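Side-chain contacts in putative acyl-[acyl-carrier-protein]--UDP-N-acetylglucosamine O-acyltransferase (Bacteroides fragilis, PDB 4R36), which probably transfers an acyl chain from acyl carrier protein to UDP-N-acetylglucosamine: residues 32-37 and 44-49; 110-115 and 120-125. All coordinates share one frame; numbering follows the deposited sequence.

Contact 1 of 2, residues 32-37 and 44-49; sequences AKIGEN and VYIDRN
The apolar part of this contact rests on A32, I34 and I46. I34 and I46 reach toward each other tip to tip, their CD1 methyls 4.2 Å apart. In both, CG1 lies anti to the carbonyl carbon (chi1 -64° in I34, -52° in I46) and the chain beyond it is extended, which carries each CD1 forward. The other branch of I46 has a separate job: its CG2 packs against A32 CB at 3.9 Å. The two branches of one isoleucine thus meet two residues of segment 32-37. I34 and I46 also both touch I40 on strand 39-40, so the three faces of a coil of the left-handed beta helix each send an isoleucine inward. Strands 33-34 and 45-46 belong to different faces; K33 makes its backbone hydrogen bonds with V50 and I52, one coil further on.

The polar part is slight. A32 CB sits 3.5 Å from D47 O, a carbonyl oxygen that the contact buries and that has no partner in the model. D47 sets its CB away from 32-37, and its OD2 accepts a hydrogen bond from the backbone N of Y66.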
loop_
_atom_site.group_PDB
_atom_site.type_symbol
_atom_site.label_atom_id
_atom_site.label_comp_id
_atom_site.label_asym_id
_atom_site.label_seq_id
_atom_site.Cartn_x
_atom_site.Cartn_y
_atom_site.Cartn_z
ATOM N N ALA A 32 -14.913 20.175 20.742
ATOM C CA ALA A 32 -14.152 20.403 19.468
ATOM C C ALA A 32 -14.447 21.824 19.032
ATOM O O ALA A 32 -15.604 22.276 19.167
ATOM C CB ALA A 32 -14.617 19.413 18.399
ATOM N N LYS A 33 -13.423 22.537 18.602
ATOM C CA LYS A 33 -13.554 23.875 18.055
ATOM C C LYS A 33 -13.591 23.801 16.580
ATOM O O LYS A 33 -12.629 23.287 15.960
ATOM C CB LYS A 33 -12.388 24.750 18.478
ATOM C CG LYS A 33 -12.464 25.005 19.959
ATOM C CD LYS A 33 -11.259 25.600 20.626
ATOM C CE LYS A 33 -11.396 25.332 22.111
ATOM N NZ LYS A 33 -10.202 25.726 22.893
ATOM N N ILE A 34 -14.670 24.328 16.009
ATOM C CA ILE A 34 -14.983 24.197 14.596
ATOM C C ILE A 34 -15.303 25.554 13.997
ATOM O O ILE A 34 -16.096 26.286 14.546
ATOM C CB ILE A 34 -16.126 23.188 14.376
ATOM C CG1 ILE A 34 -15.641 21.804 14.847
ATOM C CG2 ILE A 34 -16.538 23.135 12.903
ATOM C CD1 ILE A 34 -16.558 20.674 14.622
ATOM N N GLY A 35 -14.670 25.891 12.893
ATOM C CA GLY A 35 -14.816 27.202 12.318
ATOM C C GLY A 35 -16.088 27.341 11.503
ATOM O O GLY A 35 -16.962 26.503 11.579
ATOM N N GLU A 36 -16.139 28.375 10.689
ATOM C CA GLU A 36 -17.314 28.692 9.849
ATOM C C GLU A 36 -17.274 28.067 8.481
ATOM O O GLU A 36 -16.207 27.808 7.928
ATOM C CB GLU A 36 -17.400 30.194 9.620
ATOM C CG GLU A 36 -17.887 30.968 10.842
ATOM C CD GLU A 36 -18.195 32.424 10.492
ATOM O OE1 GLU A 36 -19.200 32.696 9.764
ATOM O OE2 GLU A 36 -17.414 33.293 10.928
ATOM N N ASN A 37 -18.448 27.897 7.906
ATOM C CA ASN A 37 -18.618 27.261 6.625
ATOM C C ASN A 37 -17.834 25.922 6.557
ATOM O O ASN A 37 -17.082 25.694 5.602
ATOM C CB ASN A 37 -18.117 28.216 5.572
ATOM C CG ASN A 37 -18.455 27.795 4.173
ATOM O OD1 ASN A 37 -19.548 27.284 3.891
ATOM N ND2 ASN A 37 -17.487 28.001 3.257
ATOM N N VAL A 44 -18.733 10.899 10.294
ATOM C CA VAL A 44 -17.516 11.535 10.703
ATOM C C VAL A 44 -17.456 11.513 12.214
ATOM O O VAL A 44 -18.469 11.781 12.918
ATOM C CB VAL A 44 -17.442 12.980 10.163
ATOM C CG1 VAL A 44 -16.280 13.736 10.775
ATOM C CG2 VAL A 44 -17.364 12.987 8.676
ATOM N N TYR A 45 -16.273 11.211 12.731
ATOM C CA TYR A 45 -16.013 11.162 14.153
ATOM C C TYR A 45 -14.988 12.193 14.503
ATOM O O TYR A 45 -13.876 12.176 13.964
ATOM C CB TYR A 45 -15.525 9.797 14.566
ATOM C CG TYR A 45 -15.064 9.741 16.003
ATOM C CD1 TYR A 45 -13.741 10.035 16.366
ATOM C CD2 TYR A 45 -15.945 9.410 17.002
ATOM C CE1 TYR A 45 -13.324 9.972 17.699
ATOM C CE2 TYR A 45 -15.553 9.372 18.328
ATOM C CZ TYR A 45 -14.262 9.675 18.686
ATOM O OH TYR A 45 -13.903 9.563 20.011
ATOM N N ILE A 46 -15.378 13.166 15.311
ATOM C CA ILE A 46 -14.515 14.277 15.767
ATOM C C ILE A 46 -14.466 14.265 17.277
ATOM O O ILE A 46 -15.515 14.380 17.955
ATOM C CB ILE A 46 -14.994 15.625 15.274
ATOM C CG1 ILE A 46 -15.211 15.633 13.760
ATOM C CG2 ILE A 46 -14.012 16.692 15.678
ATOM C CD1 ILE A 46 -15.552 16.928 13.138
ATOM N N ASP A 47 -13.249 14.138 17.796
ATOM C CA ASP A 47 -12.917 14.049 19.208
ATOM C C ASP A 47 -12.823 15.422 19.863
ATOM O O ASP A 47 -12.844 16.480 19.230
ATOM C CB ASP A 47 -11.522 13.443 19.272
ATOM C CG ASP A 47 -11.355 12.293 20.209
ATOM O OD1 ASP A 47 -12.062 12.172 21.226
ATOM O OD2 ASP A 47 -10.332 11.576 19.936
ATOM N N ARG A 48 -12.653 15.383 21.170
ATOM C CA ARG A 48 -12.226 16.532 21.926
ATOM C C ARG A 48 -10.753 16.856 21.647
ATOM O O ARG A 48 -10.036 16.038 21.032
ATOM C CB ARG A 48 -12.482 16.243 23.406
ATOM C CG ARG A 48 -11.494 15.284 24.011
ATOM C CD ARG A 48 -11.855 14.851 25.412
ATOM N NE ARG A 48 -11.021 13.703 25.729
ATOM C CZ ARG A 48 -10.035 13.702 26.615
ATOM N NH1 ARG A 48 -9.712 14.797 27.299
ATOM N NH2 ARG A 48 -9.364 12.602 26.816
ATOM N N ASN A 49 -10.312 18.053 22.057
ATOM C CA ASN A 49 -8.943 18.549 21.796
ATOM C C ASN A 49 -8.666 18.487 20.289
ATOM O O ASN A 49 -7.600 18.004 19.827
ATOM C CB ASN A 49 -7.924 17.736 22.566
ATOM C CG ASN A 49 -6.514 18.291 22.454
ATOM O OD1 ASN A 49 -6.315 19.461 22.262
ATOM N ND2 ASN A 49 -5.549 17.411 22.451
#

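Contact 2 of 2, residues 110-115 and 120-125; sequences VTINRG and GRTIVG
I112 and T122 meet where 110-115 and 120-125 converge at a corner of the beta helix. The parts that touch, CA 112 to 115 and CA 120 to 124, run 151° apart, so the chain nearly doubles back. The backbones, by their CA atoms, come nearest at the glycines, G115 CA lying 4.4 Å from G120 CA, and G120 has a positive phi, a conformation that suits a residue without a beta carbon. Residues 116-119 span the gap as a loop at the corner.

T122 makes the polar contact and one of the apolar ones. Its OG1 stands beside the backbone N and anti to the carbonyl carbon (chi1 -53°), from where it donates a hydrogen bond of 2.6 Å to N113 O. The approach is bent, with a C=O...donor angle of 145°, and OG1 lies a little out of the carbonyl plane. G115 N also comes near OG1, but its angle is too poor for a bond. The methyl of T122 turns to the apolar interior: its CG2 is 3.9 Å from I112 CG2, the two side chains crossing obliquely. Further along, I112 CD1 reaches V124 CG2 at 4.2 Å, and both residues touch I100 of strand 97-100.

The T122 hydroxyl also accepts a hydrogen bond from D139 N. Used in both directions, it fastens the corner at N113 to the backbone immediately after H138, a residue that binds UDP-N-acetylglucosamine, while its methyl packs against I112 and its side chain touches V136 on the interior side.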
loop_
_atom_site.group_PDB
_atom_site.type_symbol
_atom_site.label_atom_id
_atom_site.label_comp_id
_atom_site.label_asym_id
_atom_site.label_seq_id
_atom_site.Cartn_x
_atom_site.Cartn_y
_atom_site.Cartn_z
ATOM N N VAL A 110 -5.896 8.271 4.118
ATOM C CA VAL A 110 -4.660 8.885 4.541
ATOM C C VAL A 110 -4.574 8.872 6.068
ATOM O O VAL A 110 -5.578 9.090 6.757
ATOM C CB VAL A 110 -4.517 10.290 4.008
ATOM C CG1 VAL A 110 -3.448 11.047 4.760
ATOM C CG2 VAL A 110 -4.261 10.282 2.486
ATOM N N THR A 111 -3.406 8.555 6.607
ATOM C CA THR A 111 -3.197 8.556 8.026
ATOM C C THR A 111 -2.132 9.618 8.366
ATOM O O THR A 111 -1.035 9.630 7.790
ATOM C CB THR A 111 -2.783 7.160 8.577
ATOM O OG1 THR A 111 -1.661 6.618 7.840
ATOM C CG2 THR A 111 -3.941 6.186 8.512
ATOM N N ILE A 112 -2.467 10.504 9.313
ATOM C CA ILE A 112 -1.516 11.435 9.846
ATOM C C ILE A 112 -1.492 11.278 11.369
ATOM O O ILE A 112 -2.374 11.772 12.067
ATOM C CB ILE A 112 -1.810 12.886 9.423
ATOM C CG1 ILE A 112 -2.019 13.012 7.912
ATOM C CG2 ILE A 112 -0.736 13.843 9.908
ATOM C CD1 ILE A 112 -2.465 14.372 7.426
ATOM N N ASN A 113 -0.478 10.595 11.879
ATOM C CA ASN A 113 -0.411 10.353 13.290
ATOM C C ASN A 113 0.098 11.620 14.001
ATOM O O ASN A 113 0.935 12.353 13.482
ATOM C CB ASN A 113 0.523 9.182 13.653
ATOM C CG ASN A 113 0.197 7.821 13.013
ATOM O OD1 ASN A 113 1.076 6.955 13.019
ATOM N ND2 ASN A 113 -0.991 7.611 12.509
ATOM N N ARG A 114 -0.346 11.835 15.243
ATOM C CA ARG A 114 0.232 12.850 16.063
ATOM C C ARG A 114 1.634 12.550 16.511
ATOM O O ARG A 114 2.183 11.427 16.321
ATOM C CB ARG A 114 -0.689 13.190 17.261
ATOM C CG ARG A 114 -0.910 12.149 18.348
ATOM C CD ARG A 114 -1.951 12.783 19.297
ATOM N NE ARG A 114 -2.387 11.967 20.433
ATOM C CZ ARG A 114 -1.871 11.978 21.669
ATOM N NH1 ARG A 114 -0.800 12.643 21.965
ATOM N NH2 ARG A 114 -2.416 11.228 22.618
ATOM N N GLY A 115 2.253 13.541 17.113
ATOM C CA GLY A 115 3.694 13.476 17.439
ATOM C C GLY A 115 4.079 12.647 18.690
ATOM O O GLY A 115 3.221 12.109 19.387
ATOM N N GLY A 120 6.845 16.513 19.044
ATOM C CA GLY A 120 5.570 16.796 19.660
ATOM C C GLY A 120 4.470 17.192 18.742
ATOM O O GLY A 120 3.319 17.285 19.157
ATOM N N ARG A 121 4.817 17.413 17.469
ATOM C CA ARG A 121 3.901 17.940 16.467
ATOM C C ARG A 121 4.246 17.273 15.119
ATOM O O ARG A 121 5.394 17.328 14.698
ATOM C CB ARG A 121 4.079 19.450 16.306
ATOM C CG ARG A 121 3.848 20.236 17.621
ATOM C CD ARG A 121 4.216 21.688 17.449
ATOM N NE ARG A 121 3.320 22.398 16.540
ATOM C CZ ARG A 121 3.548 23.616 16.095
ATOM N NH1 ARG A 121 4.592 24.287 16.500
ATOM N NH2 ARG A 121 2.716 24.210 15.255
ATOM N N THR A 122 3.274 16.582 14.539
ATOM C CA THR A 122 3.328 16.125 13.132
ATOM C C THR A 122 2.684 17.273 12.364
ATOM O O THR A 122 1.587 17.703 12.672
ATOM C CB THR A 122 2.547 14.825 12.960
ATOM O OG1 THR A 122 3.018 13.889 13.929
ATOM C CG2 THR A 122 2.725 14.292 11.535
ATOM N N ILE A 123 3.385 17.798 11.371
ATOM C CA ILE A 123 2.949 18.993 10.658
ATOM C C ILE A 123 2.982 18.837 9.158
ATOM O O ILE A 123 4.035 18.523 8.576
ATOM C CB ILE A 123 3.825 20.201 11.004
ATOM C CG1 ILE A 123 3.778 20.479 12.540
ATOM C CG2 ILE A 123 3.461 21.436 10.177
ATOM C CD1 ILE A 123 4.785 21.508 13.014
ATOM N N VAL A 124 1.829 19.103 8.540
ATOM C CA VAL A 124 1.659 19.252 7.100
ATOM C C VAL A 124 1.268 20.716 6.831
ATOM O O VAL A 124 0.451 21.270 7.564
ATOM C CB VAL A 124 0.551 18.353 6.603
ATOM C CG1 VAL A 124 0.240 18.561 5.119
ATOM C CG2 VAL A 124 0.897 16.887 6.785
ATOM N N GLY A 125 1.943 21.347 5.859
ATOM C CA GLY A 125 1.765 22.755 5.477
ATOM C C GLY A 125 0.516 23.038 4.653
ATOM O O GLY A 125 -0.586 22.541 4.978
#

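Overall arrangement
Contacts 1 and 2 each join the same two faces of the beta helix, at different levels along its axis. In one sheet 45-46 and 111-112 are three strands apart; in the other 33-34 and 121-124 are four apart. Their centres are about 17 Å apart and their nearest atoms about 7 Å, so they do not touch. Both also meet the second subunit, through Y45 on its A60 and through T111 and N113 on its E132 and E108. They differ in surroundings: contact 1 lies away from the known sites, whereas G115 of contact 2 is about 4 Å from the side chain of H138, and the N113 side chain about 4 Å from a bound acetate, probably picked up from the crystallisation liquor.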